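Local atomic coordinates of deoxyribose-phosphate aldolase (Toxoplasma gondii, PDB entry 4EIV), a protein that belongs to the deoxyribose-phosphate aldolase family and folds as a parallel eight-stranded beta/alpha (TIM) barrel, with two chains in its assembly. Residues 108-111 with 112-116; 173-177 with 178-182. All blocks are in the same frame, centred on the assembly; numbering follows the deposited sequence.

In the fold
Contact 1 and contact 2 are the same kind of joint at two places on one barrel: each ends an outer helix with a Schellman motif and leads into the next strand, 99-111 into 116-120 and 165-178 into 182-184. Strand 152-156 lies between those two strands in the barrel. The contact centres are 21 Å apart, and the nearest atoms, about 5 Å apart, do not touch. Contact 2 is the more buried; Gly-178 brings no side chain to its last turn, and Arg-230 spans two carbonyls there. Contact 1 is only partly buried. In the place of Gly-178 it has Asp-112, salt-bridged to Arg-68, and a water spans the carbonyls that correspond to those held by Arg-230.

Contact 1: 108-111 with 112-116; sequences GALK and DGADE
Asp-112 gives its N-H back to Gly-108 O in the last turn of helix 99-111, with Asp-112 N 3.0 Å from Gly-108 O. Its side chain turns back along the helix: chi1 of -67° sets CG beside its own backbone N, and the carboxylate carbon CG comes to 3.2 Å from Gly-108 O. Both carboxylate oxygens and Gly-108 O are acceptors, so this approach is not a hydrogen bond; OD1 instead forms a salt bridge with Arg-68 of helix 67-74. Gly-113 then leaves the helix with positive phi, and its N reaches Leu-110 O at 3.1 Å, coming in from above the carbonyl plane, 66° out of it. Ala-114 N passes further back, to Ala-109 O at 3.0 Å, in a straighter bond (162° at the hydrogen). This pair of bonds, one reaching back five residues and enclosing one that reaches back three, is the Schellman motif that ends the helix. Its usual apolar partners are here two alanines: Ala-114 CB points at the helix, packs over the Ala-109 carbonyl with CB 3.2 Å from Ala-109 O, and meets Ala-109 CB at 4.1 Å. Both methyls also lie on Ala-88 of strand 85-90. Leu-110 also meets the carbonyl of Ala-114: its CD2 is 3.6 Å from Ala-114 O, and a water donates to both Ala-114 O and Leu-110 O, tying the emerging chain to the helix end. Beyond Ala-114, Asp-115 and Glu-116 turn from the helix and join strand 85-90 through backbone bonds to Val-86 and Ala-88.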
loop_
_atom_site.group_PDB
_atom_site.type_symbol
_atom_site.label_atom_id
_atom_site.label_comp_id
_atom_site.label_asym_id
_atom_site.label_seq_id
_atom_site.Cartn_x
_atom_site.Cartn_y
_atom_site.Cartn_z
ATOM N N GLY A 108 -19.691 -26.899 1.209
ATOM C CA GLY A 108 -18.711 -27.960 0.950
ATOM C C GLY A 108 -17.311 -27.420 0.693
ATOM O O GLY A 108 -16.314 -27.996 1.141
ATOM N N ALA A 109 -17.226 -26.302 -0.018
ATOM C CA ALA A 109 -15.943 -25.698 -0.313
ATOM C C ALA A 109 -15.263 -25.236 0.967
ATOM O O ALA A 109 -14.054 -25.445 1.155
ATOM C CB ALA A 109 -16.122 -24.525 -1.259
ATOM N N LEU A 110 -16.042 -24.631 1.864
ATOM C CA LEU A 110 -15.521 -24.141 3.134
ATOM C C LEU A 110 -15.062 -25.335 3.995
ATOM O O LEU A 110 -13.989 -25.298 4.596
ATOM C CB LEU A 110 -16.578 -23.290 3.858
ATOM C CG LEU A 110 -16.891 -21.966 3.138
ATOM C CD1 LEU A 110 -18.191 -21.350 3.674
ATOM C CD2 LEU A 110 -15.731 -20.986 3.211
ATOM N N LYS A 111 -15.830 -26.419 3.980
ATOM C CA LYS A 111 -15.454 -27.641 4.709
ATOM C C LYS A 111 -14.119 -28.182 4.212
ATOM O O LYS A 111 -13.282 -28.637 5.010
ATOM C CB LYS A 111 -16.522 -28.718 4.489
ATOM C CG LYS A 111 -16.286 -30.044 5.190
ATOM C CD LYS A 111 -17.217 -31.128 4.640
ATOM C CE LYS A 111 -18.712 -30.718 4.631
ATOM N NZ LYS A 111 -19.602 -31.844 4.204
ATOM N N ASP A 112 -13.939 -28.151 2.892
ATOM C CA ASP A 112 -12.726 -28.634 2.232
ATOM C C ASP A 112 -11.502 -27.732 2.391
ATOM O O ASP A 112 -10.423 -28.108 1.944
ATOM C CB ASP A 112 -13.003 -28.912 0.749
ATOM C CG ASP A 112 -13.957 -30.089 0.539
ATOM O OD1 ASP A 112 -14.232 -30.824 1.510
ATOM O OD2 ASP A 112 -14.438 -30.289 -0.601
ATOM N N GLY A 113 -11.668 -26.565 3.022
ATOM C CA GLY A 113 -10.555 -25.640 3.291
ATOM C C GLY A 113 -10.528 -24.307 2.544
ATOM O O GLY A 113 -9.544 -23.570 2.645
ATOM N N ALA A 114 -11.586 -23.962 1.813
ATOM C CA ALA A 114 -11.602 -22.685 1.087
ATOM C C ALA A 114 -11.569 -21.506 2.051
ATOM O O ALA A 114 -12.194 -21.545 3.112
ATOM C CB ALA A 114 -12.838 -22.605 0.221
ATOM N N ASP A 115 -10.846 -20.459 1.681
ATOM C CA ASP A 115 -10.736 -19.261 2.496
ATOM C C ASP A 115 -11.745 -18.189 2.119
ATOM O O ASP A 115 -12.116 -17.358 2.945
ATOM C CB ASP A 115 -9.337 -18.671 2.337
ATOM C CG ASP A 115 -8.261 -19.642 2.725
ATOM O OD1 ASP A 115 -8.080 -19.873 3.939
ATOM O OD2 ASP A 115 -7.618 -20.197 1.821
ATOM N N GLU A 116 -12.155 -18.180 0.856
ATOM C CA GLU A 116 -13.117 -17.190 0.351
ATOM C C GLU A 116 -14.032 -17.872 -0.643
ATOM O O GLU A 116 -13.729 -18.954 -1.144
ATOM C CB GLU A 116 -12.425 -16.007 -0.347
ATOM C CG GLU A 116 -11.408 -15.260 0.493
ATOM C CD GLU A 116 -10.946 -13.953 -0.132
ATOM O OE1 GLU A 116 -11.657 -13.396 -1.003
ATOM O OE2 GLU A 116 -9.872 -13.460 0.276
HETATM O O HOH W 1 -12.592 -23.304 5.190
#

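Contact 2: 173-177 with 178-182; sequences VAALE and GGADF
A positive phi of 111° at Gly-179, followed by an extended Ala-180, folds the chain back across the end of helix 165-178 and brings the N-H of Gly-179 to the carbonyl of Leu-176 and that of Ala-180 to the carbonyl of Ala-175. Glycine takes this backbone shape readily, having no CB to press on the preceding carbonyl. Gly-178 is still turned as in the helix and makes an ordinary helical bond, its N 2.9 Å from Ala-174 O. From Gly-179 on the pattern changes. Gly-179 N lies 3.0 Å from Leu-176 O, a bond of short span whose donor stands 65° out of the carbonyl plane, over its face and not on a lone pair. Ala-180 N is 3.0 Å from Ala-175 O, and this wider bond is the straighter of the two, at 162° about the hydrogen. Together they make a Schellman motif, which gives partners to the carbonyls of Ala-175 and Leu-176 past the point where helical donors run out. The apolar contact that commonly goes with the motif is made by two methyl groups. Ala-180 CB points at the helix and sits over the face of the Ala-175 carbonyl, 3.2 Å from Ala-175 O, while Ala-175 CB and Ala-180 CB face each other at 4.4 Å. Around this turn, Arg-230 NH2 bonds to both Leu-176 O and Ala-180 O, bridging the last turn of the helix to the departing chain. Ala-175 and Ala-180 both rest on Val-155 of strand 152-156, and Ala-174 and Ala-175 pack against Ile-137 of helix 130-148, which seats the end of helix 165-178 between strand and neighbouring helix just before the chain enters strand 182-184.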
loop_
_atom_site.group_PDB
_atom_site.type_symbol
_atom_site.label_atom_id
_atom_site.label_comp_id
_atom_site.label_asym_id
_atom_site.label_seq_id
_atom_site.Cartn_x
_atom_site.Cartn_y
_atom_site.Cartn_z
ATOM N N VAL A 173 -25.506 -2.730 -6.890
ATOM C CA VAL A 173 -26.249 -2.305 -5.695
ATOM C C VAL A 173 -26.978 -3.480 -5.069
ATOM O O VAL A 173 -26.977 -3.622 -3.851
ATOM C CB VAL A 173 -27.205 -1.136 -6.013
ATOM C CG1 VAL A 173 -28.124 -0.833 -4.829
ATOM C CG2 VAL A 173 -26.397 0.097 -6.458
ATOM N N ALA A 174 -27.608 -4.316 -5.880
ATOM C CA ALA A 174 -28.315 -5.481 -5.338
ATOM C C ALA A 174 -27.353 -6.433 -4.608
ATOM O O ALA A 174 -27.685 -6.973 -3.573
ATOM C CB ALA A 174 -29.083 -6.227 -6.441
ATOM N N ALA A 175 -26.155 -6.615 -5.129
ATOM C CA ALA A 175 -25.152 -7.483 -4.514
ATOM C C ALA A 175 -24.698 -6.893 -3.181
ATOM O O ALA A 175 -24.514 -7.628 -2.217
ATOM C CB ALA A 175 -23.981 -7.629 -5.459
ATOM N N LEU A 176 -24.522 -5.572 -3.133
ATOM C CA LEU A 176 -24.172 -4.890 -1.893
ATOM C C LEU A 176 -25.283 -5.059 -0.857
ATOM O O LEU A 176 -25.025 -5.385 0.310
ATOM C CB LEU A 176 -23.884 -3.404 -2.124
ATOM C CG LEU A 176 -22.643 -3.145 -2.978
ATOM C CD1 LEU A 176 -22.608 -1.676 -3.397
ATOM C CD2 LEU A 176 -21.342 -3.559 -2.245
ATOM N N GLU A 177 -26.536 -4.827 -1.271
ATOM C CA GLU A 177 -27.673 -4.974 -0.349
ATOM C C GLU A 177 -27.798 -6.410 0.141
ATOM O O GLU A 177 -28.226 -6.645 1.273
ATOM C CB GLU A 177 -28.970 -4.511 -1.023
ATOM C CG GLU A 177 -28.993 -3.015 -1.312
ATOM C CD GLU A 177 -30.168 -2.538 -2.165
ATOM O OE1 GLU A 177 -30.833 -3.369 -2.827
ATOM O OE2 GLU A 177 -30.399 -1.307 -2.196
ATOM N N GLY A 178 -27.432 -7.366 -0.702
ATOM C CA GLY A 178 -27.469 -8.762 -0.325
ATOM C C GLY A 178 -26.398 -9.175 0.675
ATOM O O GLY A 178 -26.494 -10.249 1.260
ATOM N N GLY A 179 -25.380 -8.339 0.869
ATOM C CA GLY A 179 -24.292 -8.645 1.795
ATOM C C GLY A 179 -22.920 -8.929 1.196
ATOM O O GLY A 179 -22.056 -9.467 1.867
ATOM N N ALA A 180 -22.676 -8.592 -0.068
ATOM C CA ALA A 180 -21.360 -8.798 -0.650
ATOM C C ALA A 180 -20.253 -8.138 0.176
ATOM O O ALA A 180 -20.406 -7.006 0.629
ATOM C CB ALA A 180 -21.321 -8.202 -2.058
ATOM N N ASP A 181 -19.138 -8.853 0.358
ATOM C CA ASP A 181 -17.922 -8.259 0.919
ATOM C C ASP A 181 -16.999 -7.641 -0.135
ATOM O O ASP A 181 -16.139 -6.835 0.205
ATOM C CB ASP A 181 -17.126 -9.319 1.664
ATOM C CG ASP A 181 -17.908 -9.922 2.793
ATOM O OD1 ASP A 181 -18.335 -9.193 3.749
ATOM O OD2 ASP A 181 -18.104 -11.160 2.774
ATOM N N PHE A 182 -17.120 -8.083 -1.387
ATOM C CA PHE A 182 -16.358 -7.628 -2.542
ATOM C C PHE A 182 -17.282 -7.672 -3.747
ATOM O O PHE A 182 -18.104 -8.589 -3.875
ATOM C CB PHE A 182 -15.190 -8.582 -2.874
ATOM C CG PHE A 182 -13.814 -8.140 -2.398
ATOM C CD1 PHE A 182 -13.402 -8.354 -1.083
ATOM C CD2 PHE A 182 -12.914 -7.612 -3.304
ATOM C CE1 PHE A 182 -12.112 -7.983 -0.692
ATOM C CE2 PHE A 182 -11.662 -7.226 -2.922
ATOM C CZ PHE A 182 -11.247 -7.434 -1.652
#